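Local coordinates for alcohol oxidase (Myceliophthora thermophila, PDB 6F74), which binds FAD and, as a VAO-type flavoprotein of the oxygen-dependent oxidoreductase family, probably oxidises an organic substrate with molecular oxygen as electron acceptor, at residues A37-P40 against V44-A47; K83-T86 against F90-S93; E326-L331 against K450-I455. One frame throughout, in Å; residues are numbered along the deposited sequence.

Contact 1: residues A37-P40 against V44-A47; sequences ACWP and VWEA
Trp45 NE1 is the polar atom on which this contact converges, with Pro40 O 2.9 Å away at the edge of its indole, near the ring plane. The arrangement is a loop folding back on the first turns of the helix it enters: 37-40 precedes helix 42-52, and Asp41, between the segments, accepts a hydrogen bond from Val44 N. A second indole nitrogen comes close, Trp39 NE1 lying 3.3 Å from Trp45 NE1, but both are donors and neither can serve the other. The two indoles meet obliquely, their five-membered rings inclined by 40° with centroids 5.0 Å apart. The benzo halves touch as well, Trp45 CZ2 standing over the rim of one Trp39 face, 3.3 Å from Trp39 CZ2. That same face carries Pro40 CD, also toward its rim. Trp39 reaches this place because its CG is anti to the backbone N (chi1 -172°), which carries the ring over the proline that follows. Pro40 CB in turn makes an off-centre CH-pi contact with the five-membered ring of Trp45, 4.2 Å from its centroid. Beyond the loop, Trp45 stacks on Tyr128 of strand 128-131 and meets Phe144 of helix 135-147, tying this N-terminal turn to the FAD-binding domain. With an alanine in place of Trp45, the Trp39 face and Pro40 CB would probably lose their cover, and Tyr128 its stacking partner. The proline also meets the residue before Trp45, Val44 CG1 resting 3.6 Å from Pro40 CB.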
loop_
_atom_site.group_PDB
_atom_site.type_symbol
_atom_site.label_atom_id
_atom_site.label_comp_id
_atom_site.label_asym_id
_atom_site.label_seq_id
_atom_site.Cartn_x
_atom_site.Cartn_y
_atom_site.Cartn_z
ATOM N N ALA A 37 33.712 -12.792 4.201
ATOM C CA ALA A 37 34.338 -14.065 3.858
ATOM C C ALA A 37 33.309 -15.134 3.420
ATOM O O ALA A 37 33.565 -15.906 2.497
ATOM C CB ALA A 37 35.145 -14.571 5.047
ATOM N N CYS A 38 32.150 -15.159 4.069
ATOM C CA CYS A 38 31.076 -16.107 3.732
ATOM C C CYS A 38 30.325 -15.836 2.408
ATOM O O CYS A 38 29.606 -16.698 1.895
ATOM C CB CYS A 38 30.070 -16.192 4.902
ATOM S SG CYS A 38 29.396 -14.610 5.424
ATOM N N TRP A 39 30.466 -14.636 1.869
ATOM C CA TRP A 39 29.757 -14.245 0.651
ATOM C C TRP A 39 30.299 -15.057 -0.505
ATOM O O TRP A 39 31.498 -15.135 -0.663
ATOM C CB TRP A 39 29.927 -12.746 0.395
ATOM C CG TRP A 39 29.091 -12.189 -0.715
ATOM C CD1 TRP A 39 29.509 -11.867 -1.963
ATOM C CD2 TRP A 39 27.687 -11.855 -0.657
ATOM N NE1 TRP A 39 28.469 -11.369 -2.704
ATOM C CE2 TRP A 39 27.333 -11.356 -1.933
ATOM C CE3 TRP A 39 26.698 -11.945 0.346
ATOM C CZ2 TRP A 39 26.038 -10.940 -2.243
ATOM C CZ3 TRP A 39 25.409 -11.535 0.051
ATOM C CH2 TRP A 39 25.080 -11.040 -1.246
ATOM N N PRO A 40 29.426 -15.677 -1.317
ATOM C CA PRO A 40 29.922 -16.443 -2.472
ATOM C C PRO A 40 30.767 -15.602 -3.440
ATOM O O PRO A 40 30.414 -14.452 -3.693
ATOM C CB PRO A 40 28.638 -16.928 -3.152
ATOM C CG PRO A 40 27.573 -16.816 -2.128
ATOM C CD PRO A 40 27.959 -15.663 -1.255
ATOM N N VAL A 44 30.879 -18.590 -8.085
ATOM C CA VAL A 44 29.658 -19.190 -7.547
ATOM C C VAL A 44 28.437 -18.467 -8.106
ATOM O O VAL A 44 27.488 -19.108 -8.531
ATOM C CB VAL A 44 29.652 -19.215 -5.992
ATOM C CG1 VAL A 44 28.290 -19.688 -5.436
ATOM C CG2 VAL A 44 30.780 -20.115 -5.492
ATOM N N TRP A 45 28.471 -17.141 -8.124
ATOM C CA TRP A 45 27.377 -16.351 -8.698
ATOM C C TRP A 45 27.196 -16.627 -10.180
ATOM O O TRP A 45 26.054 -16.730 -10.673
ATOM C CB TRP A 45 27.587 -14.854 -8.455
ATOM C CG TRP A 45 27.405 -14.443 -7.005
ATOM C CD1 TRP A 45 28.381 -14.080 -6.138
ATOM C CD2 TRP A 45 26.176 -14.342 -6.286
ATOM N NE1 TRP A 45 27.847 -13.761 -4.907
ATOM C CE2 TRP A 45 26.486 -13.910 -4.973
ATOM C CE3 TRP A 45 24.827 -14.565 -6.617
ATOM C CZ2 TRP A 45 25.506 -13.719 -3.991
ATOM C CZ3 TRP A 45 23.857 -14.358 -5.642
ATOM C CH2 TRP A 45 24.211 -13.939 -4.343
ATOM N N GLU A 46 28.318 -16.749 -10.901
ATOM C CA GLU A 46 28.281 -17.020 -12.324
ATOM C C GLU A 46 27.653 -18.404 -12.632
ATOM O O GLU A 46 26.809 -18.529 -13.516
ATOM C CB GLU A 46 29.701 -16.913 -12.867
ATOM C CG GLU A 46 29.890 -17.065 -14.381
ATOM C CD GLU A 46 31.340 -16.831 -14.776
ATOM O OE1 GLU A 46 32.018 -16.005 -14.061
ATOM O OE2 GLU A 46 31.832 -17.474 -15.766
ATOM N N ALA A 47 28.037 -19.418 -11.858
ATOM C CA ALA A 47 27.421 -20.754 -11.961
ATOM C C ALA A 47 25.912 -20.732 -11.645
ATOM O O ALA A 47 25.133 -21.479 -12.234
ATOM C CB ALA A 47 28.140 -21.753 -11.055
#

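Contact 2: residues K83-T86 against F90-S93; sequences KMWT and FQTS
Phe90, Gln91 and Met84 bury most of the surface where helix 75-84, after a short turn, gives way to helix 88-93. Met84 CB lies over one face of the Phe90 ring, offset toward the rim and 4.0 Å from the centroid, a CH-pi contact made by the root of the methionine and not by its sulfur. Phe90 carries its CG anti to the backbone N (chi1 170°), and this swings the ring back toward the preceding helix, where its CD2 comes 3.1 Å from Met84 O. At the start of the second helix, Asp87 OD2 accepts a hydrogen bond from Phe90 N.

Gln91 holds the other half of the contact. Its NE2 donates to Trp85 O over 3.0 Å in a straight bond (180°), lying in the carbonyl plane on a lone pair while the acceptor lies in the amide plane. The same NE2 sits 3.5 Å from Trp85 CD2, over the centre of the indole face. Amide and indole planes are 84° apart, so the amide stands almost upright on the ring with its nitrogen inward. The bend at chi2 is what turns the amide back over the indole. Arg98 N makes a weak hydrogen bond to Gln91 OE1, and Trp85 NE1 donates to Gly430 O, which helps to hold the indole in place. The Gln91 side chain is about 8 Å from the bound FAD, beyond direct contact. One amide nitrogen thus engages both a backbone oxygen and an aromatic face of the same residue, which should leave the Gln91 amide little freedom to turn.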
loop_
_atom_site.group_PDB
_atom_site.type_symbol
_atom_site.label_atom_id
_atom_site.label_comp_id
_atom_site.label_asym_id
_atom_site.label_seq_id
_atom_site.Cartn_x
_atom_site.Cartn_y
_atom_site.Cartn_z
ATOM N N LYS A 83 14.483 12.873 -15.122
ATOM C CA LYS A 83 13.198 13.143 -15.750
ATOM C C LYS A 83 12.157 12.070 -15.423
ATOM O O LYS A 83 10.990 12.402 -15.185
ATOM C CB LYS A 83 13.389 13.253 -17.270
ATOM C CG LYS A 83 12.102 13.462 -18.041
ATOM C CD LYS A 83 12.272 13.366 -19.556
ATOM C CE LYS A 83 10.960 13.844 -20.222
ATOM N NZ LYS A 83 10.742 13.266 -21.592
ATOM N N MET A 84 12.574 10.807 -15.361
ATOM C CA MET A 84 11.632 9.672 -15.219
ATOM C C MET A 84 11.437 9.143 -13.786
ATOM O O MET A 84 10.658 8.196 -13.567
ATOM C CB MET A 84 12.056 8.512 -16.117
ATOM C CG MET A 84 12.081 8.797 -17.594
ATOM S SD MET A 84 10.544 9.325 -18.279
ATOM C CE MET A 84 9.400 7.936 -18.014
ATOM N N TRP A 85 12.135 9.774 -12.828
ATOM C CA TRP A 85 12.089 9.397 -11.416
ATOM C C TRP A 85 10.697 9.388 -10.814
ATOM O O TRP A 85 10.381 8.565 -9.950
ATOM C CB TRP A 85 12.993 10.359 -10.591
ATOM C CG TRP A 85 13.235 9.832 -9.178
ATOM C CD1 TRP A 85 12.481 10.092 -8.066
ATOM C CD2 TRP A 85 14.242 8.911 -8.764
ATOM N NE1 TRP A 85 12.974 9.418 -6.989
ATOM C CE2 TRP A 85 14.055 8.683 -7.387
ATOM C CE3 TRP A 85 15.285 8.261 -9.416
ATOM C CZ2 TRP A 85 14.895 7.831 -6.631
ATOM C CZ3 TRP A 85 16.121 7.414 -8.673
ATOM C CH2 TRP A 85 15.901 7.196 -7.303
ATOM N N THR A 86 9.852 10.317 -11.247
ATOM C CA THR A 86 8.502 10.416 -10.724
ATOM C C THR A 86 7.498 9.462 -11.420
ATOM O O THR A 86 6.312 9.408 -11.036
ATOM C CB THR A 86 8.040 11.898 -10.763
ATOM O OG1 THR A 86 8.307 12.445 -12.074
ATOM C CG2 THR A 86 8.813 12.752 -9.699
ATOM N N PHE A 90 8.512 3.535 -14.894
ATOM C CA PHE A 90 9.967 3.618 -14.872
ATOM C C PHE A 90 10.497 2.923 -13.612
ATOM O O PHE A 90 11.415 2.132 -13.683
ATOM C CB PHE A 90 10.474 5.059 -14.908
ATOM C CG PHE A 90 11.942 5.165 -14.636
ATOM C CD1 PHE A 90 12.879 4.754 -15.615
ATOM C CD2 PHE A 90 12.413 5.591 -13.389
ATOM C CE1 PHE A 90 14.239 4.807 -15.355
ATOM C CE2 PHE A 90 13.783 5.656 -13.145
ATOM C CZ PHE A 90 14.682 5.260 -14.114
ATOM N N GLN A 91 9.898 3.231 -12.473
ATOM C CA GLN A 91 10.296 2.598 -11.215
ATOM C C GLN A 91 9.963 1.101 -11.121
ATOM O O GLN A 91 10.744 0.367 -10.551
ATOM C CB GLN A 91 9.728 3.351 -10.026
ATOM C CG GLN A 91 10.239 4.792 -9.873
ATOM C CD GLN A 91 11.707 4.921 -9.563
ATOM O OE1 GLN A 91 12.404 3.910 -9.387
ATOM N NE2 GLN A 91 12.210 6.189 -9.485
ATOM N N THR A 92 8.861 0.621 -11.695
ATOM C CA THR A 92 8.585 -0.822 -11.676
ATOM C C THR A 92 9.431 -1.640 -12.639
ATOM O O THR A 92 9.471 -2.863 -12.507
ATOM C CB THR A 92 7.102 -1.148 -11.964
ATOM O OG1 THR A 92 6.702 -0.542 -13.212
ATOM C CG2 THR A 92 6.200 -0.667 -10.817
ATOM N N SER A 93 10.076 -0.994 -13.609
ATOM C CA SER A 93 10.840 -1.663 -14.667
ATOM C C SER A 93 12.236 -2.144 -14.251
ATOM O O SER A 93 12.780 -3.053 -14.858
ATOM C CB SER A 93 11.020 -0.711 -15.865
ATOM O OG SER A 93 11.879 0.394 -15.514
#

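Contact 3: residues E326-L331 against K450-I455; sequences ENKDLL and KVREAI
The backbones approach most closely at Leu331 and Ile455, whose CA atoms are 6.8 Å apart; Leu331 belongs to the first turn of helix 328-346, Ile455 to the later part of helix 448-458. This is helix-helix packing on the domain built round the seven-stranded antiparallel sheet, since both Leu331 and Ile455 also touch Trp355 of strand 349-356. As the first of these helices opens, Leu331 N bonds to the carbonyl oxygen of Asn327, the residue at the N-cap.

Against the sheet the join is apolar: Ile455 CG2 packs 4.0 Å from Leu331 CB, the two side chains crossing at a slant. Toward solvent Arg452 takes over. Its CG is anti to the backbone N (chi1 -170°) and the chain bends at chi2, which delivers the guanidinium to the neighbouring helix's first turn. There Leu331 CB covers the centre of one guanidinium face, 3.6 Å from Arg452 CZ. Arg452 NH2 donates to Lys328 O over 3.2 Å, reaching a lone pair in the carbonyl plane, although the bond is bent (140°) and the oxygen lies 26° out of the guanidinium plane. The group has charge partners of its own: Asp332 forms a salt bridge with Arg452 NE and Glu456 one with Arg452 NH1. Asp332 also binds Lys328 NZ, so a single carboxylate answers two cations and probably offsets the proximity of Lys328 NZ and Arg452 NH2, 5.3 Å apart.

A water completes the join, in plane at the guanidinium edge: it accepts from Arg452 NH2 at 3.0 Å and donates to Glu326 O at 2.8 Å.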
loop_
_atom_site.group_PDB
_atom_site.type_symbol
_atom_site.label_atom_id
_atom_site.label_comp_id
_atom_site.label_asym_id
_atom_site.label_seq_id
_atom_site.Cartn_x
_atom_site.Cartn_y
_atom_site.Cartn_z
ATOM N N GLU A 326 -4.155 30.340 10.214
ATOM C CA GLU A 326 -4.973 29.504 11.105
ATOM C C GLU A 326 -6.071 28.705 10.339
ATOM O O GLU A 326 -6.340 27.555 10.684
ATOM C CB GLU A 326 -5.625 30.372 12.175
ATOM C CG GLU A 326 -6.390 29.587 13.242
ATOM C CD GLU A 326 -6.921 30.432 14.364
ATOM O OE1 GLU A 326 -6.318 31.526 14.642
ATOM O OE2 GLU A 326 -7.846 29.961 15.068
ATOM N N ASN A 327 -6.695 29.325 9.321
ATOM C CA ASN A 327 -7.794 28.732 8.553
ATOM C C ASN A 327 -8.867 28.097 9.441
ATOM O O ASN A 327 -9.329 26.986 9.193
ATOM C CB ASN A 327 -7.267 27.728 7.501
ATOM C CG ASN A 327 -7.299 28.294 6.080
ATOM O OD1 ASN A 327 -8.034 29.200 5.780
ATOM N ND2 ASN A 327 -6.534 27.701 5.201
ATOM N N LYS A 328 -9.265 28.855 10.452
ATOM C CA LYS A 328 -10.201 28.363 11.455
ATOM C C LYS A 328 -11.506 27.822 10.810
ATOM O O LYS A 328 -11.891 26.703 11.115
ATOM C CB LYS A 328 -10.480 29.434 12.487
ATOM C CG LYS A 328 -11.262 28.912 13.676
ATOM C CD LYS A 328 -11.668 30.028 14.626
ATOM C CE LYS A 328 -12.718 29.524 15.617
ATOM N NZ LYS A 328 -13.925 28.922 14.948
ATOM N N ASP A 329 -12.126 28.605 9.912
ATOM C CA ASP A 329 -13.416 28.203 9.330
ATOM C C ASP A 329 -13.343 26.960 8.436
ATOM O O ASP A 329 -14.208 26.102 8.494
ATOM C CB ASP A 329 -14.035 29.340 8.499
ATOM C CG ASP A 329 -14.341 30.579 9.313
ATOM O OD1 ASP A 329 -14.815 30.512 10.459
ATOM O OD2 ASP A 329 -14.084 31.648 8.767
ATOM N N LEU A 330 -12.299 26.886 7.613
ATOM C CA LEU A 330 -12.035 25.703 6.792
ATOM C C LEU A 330 -11.924 24.447 7.620
ATOM O O LEU A 330 -12.487 23.400 7.284
ATOM C CB LEU A 330 -10.743 25.864 5.964
ATOM C CG LEU A 330 -10.362 24.603 5.154
ATOM C CD1 LEU A 330 -11.472 24.265 4.150
ATOM C CD2 LEU A 330 -9.033 24.761 4.468
ATOM N N LEU A 331 -11.165 24.537 8.684
ATOM C CA LEU A 331 -10.928 23.374 9.544
ATOM C C LEU A 331 -12.154 23.043 10.371
ATOM O O LEU A 331 -12.384 21.877 10.642
ATOM C CB LEU A 331 -9.685 23.574 10.426
ATOM C CG LEU A 331 -8.302 23.697 9.761
ATOM C CD1 LEU A 331 -7.157 23.524 10.746
ATOM C CD2 LEU A 331 -8.075 22.721 8.615
ATOM N N LYS A 450 -13.587 17.229 20.262
ATOM C CA LYS A 450 -12.503 16.240 20.141
ATOM C C LYS A 450 -12.017 16.061 18.705
ATOM O O LYS A 450 -10.818 15.885 18.452
ATOM C CB LYS A 450 -12.927 14.894 20.723
ATOM C CG LYS A 450 -13.087 14.926 22.217
ATOM C CD LYS A 450 -13.485 13.598 22.787
ATOM C CE LYS A 450 -13.809 13.762 24.262
ATOM N NZ LYS A 450 -14.204 12.458 24.821
ATOM N N VAL A 451 -12.962 16.116 17.780
ATOM C CA VAL A 451 -12.665 15.962 16.370
ATOM C C VAL A 451 -11.908 17.185 15.911
ATOM O O VAL A 451 -10.836 17.068 15.331
ATOM C CB VAL A 451 -13.956 15.768 15.555
ATOM C CG1 VAL A 451 -13.698 15.751 14.069
ATOM C CG2 VAL A 451 -14.636 14.477 15.979
ATOM N N ARG A 452 -12.466 18.355 16.182
ATOM C CA ARG A 452 -11.825 19.628 15.844
ATOM C C ARG A 452 -10.383 19.735 16.358
ATOM O O ARG A 452 -9.491 20.187 15.611
ATOM C CB ARG A 452 -12.657 20.801 16.336
ATOM C CG ARG A 452 -12.230 22.177 15.835
ATOM C CD ARG A 452 -12.110 22.248 14.311
ATOM N NE ARG A 452 -11.720 23.587 13.872
ATOM C CZ ARG A 452 -10.485 24.097 13.915
ATOM N NH1 ARG A 452 -9.446 23.392 14.387
ATOM N NH2 ARG A 452 -10.295 25.336 13.475
ATOM N N GLU A 453 -10.152 19.267 17.579
ATOM C CA GLU A 453 -8.810 19.220 18.148
ATOM C C GLU A 453 -7.858 18.262 17.373
ATOM O O GLU A 453 -6.674 18.562 17.149
ATOM C CB GLU A 453 -8.899 18.782 19.622
ATOM C CG GLU A 453 -7.575 18.988 20.359
ATOM C CD GLU A 453 -7.289 18.055 21.508
ATOM O OE1 GLU A 453 -7.625 16.822 21.451
ATOM O OE2 GLU A 453 -6.712 18.656 22.451
ATOM N N ALA A 454 -8.371 17.108 16.961
ATOM C CA ALA A 454 -7.601 16.187 16.125
ATOM C C ALA A 454 -7.238 16.817 14.771
ATOM O O ALA A 454 -6.079 16.776 14.347
ATOM C CB ALA A 454 -8.375 14.899 15.905
ATOM N N ILE A 455 -8.237 17.392 14.121
ATOM C CA ILE A 455 -8.052 18.139 12.872
ATOM C C ILE A 455 -7.019 19.262 13.036
ATOM O O ILE A 455 -6.157 19.406 12.177
ATOM C CB ILE A 455 -9.392 18.698 12.345
ATOM C CG1 ILE A 455 -10.355 17.561 11.928
ATOM C CG2 ILE A 455 -9.203 19.664 11.197
ATOM C CD1 ILE A 455 -9.834 16.577 10.893
HETATM O O HOH W 1 -7.616 26.480 12.978
#

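Overall arrangement
Contacts 1 and 2 each close a short turn around a helix start in the N-terminal part of the chain, whereas contact 3 joins two helices more than a hundred residues apart. None is wholly buried. Contact 2 lies nearest the middle of the chain, about 18 Å from its centre, and near the flavin; contacts 1 and 3 lie far out on opposite sides of that centre, their own centres about 59 Å apart. The chemistry differs accordingly: contact 1 is mostly aromatic and proline packing, contact 2 pairs a CH-pi contact with a hydrogen bond from a neutral side-chain amide, and contact 3 sets an apolar side toward the sheet, salt bridges and one bridging water toward solvent.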